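Local structure of inorganic pyrophosphatase (Anaplasma phagocytophilum, 3LD3) at residues A[93-98]-A[107-112]. The protein probably catalyses, as a homohexamer, the magnesium-dependent hydrolysis of inorganic pyrophosphate to two phosphate ions. Sequence-based numbering, arbitrary orientation.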
loop_
_atom_site.group_PDB
_atom_site.type_symbol
_atom_site.label_atom_id
_atom_site.label_comp_id
_atom_site.label_asym_id
_atom_site.label_seq_id
_atom_site.Cartn_x
_atom_site.Cartn_y
_atom_site.Cartn_z
ATOM N N VAL A 93 -1.907 -24.590 4.982
ATOM C CA VAL A 93 -3.250 -24.110 4.765
ATOM C C VAL A 93 -3.255 -22.780 4.012
ATOM O O VAL A 93 -2.550 -21.822 4.396
ATOM C CB VAL A 93 -4.004 -23.928 6.112
ATOM C CG1 VAL A 93 -5.512 -23.602 5.881
ATOM C CG2 VAL A 93 -3.861 -25.187 6.985
ATOM N N LEU A 94 -4.120 -22.717 3.006
ATOM C CA LEU A 94 -4.518 -21.508 2.328
ATOM C C LEU A 94 -5.777 -20.973 3.014
ATOM O O LEU A 94 -6.826 -21.625 3.047
ATOM C CB LEU A 94 -4.833 -21.796 0.856
ATOM C CG LEU A 94 -3.614 -22.220 0.005
ATOM C CD1 LEU A 94 -4.046 -23.195 -1.151
ATOM C CD2 LEU A 94 -2.908 -21.019 -0.497
ATOM N N VAL A 95 -5.671 -19.782 3.582
ATOM C CA VAL A 95 -6.811 -19.161 4.287
ATOM C C VAL A 95 -7.357 -17.988 3.464
ATOM O O VAL A 95 -6.733 -16.938 3.347
ATOM C CB VAL A 95 -6.397 -18.674 5.711
ATOM C CG1 VAL A 95 -7.609 -18.062 6.420
ATOM C CG2 VAL A 95 -5.814 -19.780 6.513
ATOM N N LEU A 96 -8.511 -18.183 2.846
ATOM C CA LEU A 96 -9.175 -17.136 2.109
ATOM C C LEU A 96 -9.795 -16.197 3.112
ATOM O O LEU A 96 -10.433 -16.656 4.043
ATOM C CB LEU A 96 -10.256 -17.736 1.188
ATOM C CG LEU A 96 -11.084 -16.716 0.400
ATOM C CD1 LEU A 96 -10.262 -15.836 -0.542
ATOM C CD2 LEU A 96 -12.195 -17.518 -0.336
ATOM N N ALA A 97 -9.584 -14.894 2.965
ATOM C CA ALA A 97 -10.191 -13.875 3.843
ATOM C C ALA A 97 -10.471 -12.595 3.083
ATOM O O ALA A 97 -10.012 -12.427 1.950
ATOM C CB ALA A 97 -9.299 -13.582 5.072
ATOM N N ARG A 98 -11.226 -11.679 3.690
ATOM C CA ARG A 98 -11.615 -10.446 3.015
ATOM C C ARG A 98 -10.453 -9.471 2.897
ATOM O O ARG A 98 -10.432 -8.624 1.998
ATOM C CB ARG A 98 -12.811 -9.780 3.707
ATOM C CG ARG A 98 -14.109 -10.525 3.546
ATOM C CD ARG A 98 -15.318 -9.696 4.000
ATOM N NE ARG A 98 -15.296 -9.366 5.432
ATOM C CZ ARG A 98 -15.238 -8.130 5.938
ATOM N NH1 ARG A 98 -15.144 -7.062 5.145
ATOM N NH2 ARG A 98 -15.259 -7.977 7.239
ATOM N N ILE A 107 -4.769 -17.344 13.159
ATOM C CA ILE A 107 -6.200 -17.205 12.868
ATOM C C ILE A 107 -6.877 -18.565 12.965
ATOM O O ILE A 107 -6.308 -19.575 12.567
ATOM C CB ILE A 107 -6.435 -16.522 11.493
ATOM C CG1 ILE A 107 -7.933 -16.314 11.186
ATOM C CG2 ILE A 107 -5.751 -17.302 10.324
ATOM C CD1 ILE A 107 -8.191 -15.507 9.919
ATOM N N CYS A 108 -8.087 -18.557 13.526
ATOM C CA CYS A 108 -8.944 -19.720 13.673
ATOM C C CYS A 108 -9.793 -19.884 12.413
ATOM O O CYS A 108 -10.532 -18.974 11.997
ATOM C CB CYS A 108 -9.796 -19.584 14.936
ATOM S SG CYS A 108 -10.810 -21.046 15.247
ATOM N N VAL A 109 -9.675 -21.054 11.785
ATOM C CA VAL A 109 -10.274 -21.278 10.482
ATOM C C VAL A 109 -11.012 -22.618 10.411
ATOM O O VAL A 109 -10.789 -23.511 11.219
ATOM C CB VAL A 109 -9.205 -21.242 9.353
ATOM C CG1 VAL A 109 -8.341 -19.913 9.477
ATOM C CG2 VAL A 109 -8.269 -22.488 9.432
ATOM N N ARG A 110 -11.898 -22.691 9.428
ATOM C CA ARG A 110 -12.674 -23.886 9.144
ATOM C C ARG A 110 -12.191 -24.442 7.816
ATOM O O ARG A 110 -12.308 -23.749 6.813
ATOM C CB ARG A 110 -14.137 -23.536 8.904
ATOM C CG ARG A 110 -14.943 -23.144 10.038
ATOM C CD ARG A 110 -16.416 -23.256 9.600
ATOM N NE ARG A 110 -16.884 -22.166 8.726
ATOM C CZ ARG A 110 -17.264 -22.313 7.454
ATOM N NH1 ARG A 110 -17.139 -23.448 6.839
ATOM N NH2 ARG A 110 -17.745 -21.286 6.791
ATOM N N PRO A 111 -11.643 -25.673 7.793
ATOM C CA PRO A 111 -11.277 -26.296 6.504
ATOM C C PRO A 111 -12.482 -26.526 5.608
ATOM O O PRO A 111 -13.544 -27.004 6.087
ATOM C CB PRO A 111 -10.672 -27.643 6.912
ATOM C CG PRO A 111 -10.311 -27.480 8.333
ATOM C CD PRO A 111 -11.313 -26.550 8.922
ATOM N N VAL A 112 -12.333 -26.221 4.330
ATOM C CA VAL A 112 -13.416 -26.433 3.359
ATOM C C VAL A 112 -13.037 -27.380 2.216
ATOM O O VAL A 112 -13.912 -27.788 1.433
ATOM C CB VAL A 112 -14.013 -25.114 2.783
ATOM C CG1 VAL A 112 -14.581 -24.244 3.924
ATOM C CG2 VAL A 112 -13.007 -24.330 1.873
#
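Val95 and Val109 meet methyl to methyl in the interior of the pyrophosphatase barrel, a worked example of how two strands that are not sheet neighbours can be joined by side chains alone. Their CA atoms stand 7.4 Å apart, and the two side chains meet end-on. The tight part is a small cluster of three methyls: CG1 of Val109 lies 3.6 Å from CG1 of Val95 and 3.9 Å from CG2 of Val95, so both branches of Val95 straddle one methyl of its partner. That fork follows from the torsion of Val95, whose CG1 is anti to the backbone N (chi1 -179°) while CG2 is anti to the carbonyl carbon.

Packing slackens toward Ile107. Its side chain is fully extended (chi1 -178°, chi2 174°), yet CD1 comes no nearer than 4.4 Å to CG1 of Val95, a grazing touch beside the close valine pair. The looser side is not open to water, for Ile107 is buried and also packs on Phe66 of a neighbouring subunit.

Backbone bonding is supplied by other strands: Val95 pairs with Asn76, and Leu94 with strand 122-131, which also lies beside strand 106-119 in the curled sheet. Val39 of strand 37-41 touches both valines, and Ala129 touches Val109, adding to the aliphatic core. Tyr77, predicted to bind the substrate, has its side chain about 7 Å from that of Val95, which places this core near the probable active site. With only methyl groups meeting, the contact is held by dispersion and the exclusion of water, with no directional bond between the two segments to fix its geometry.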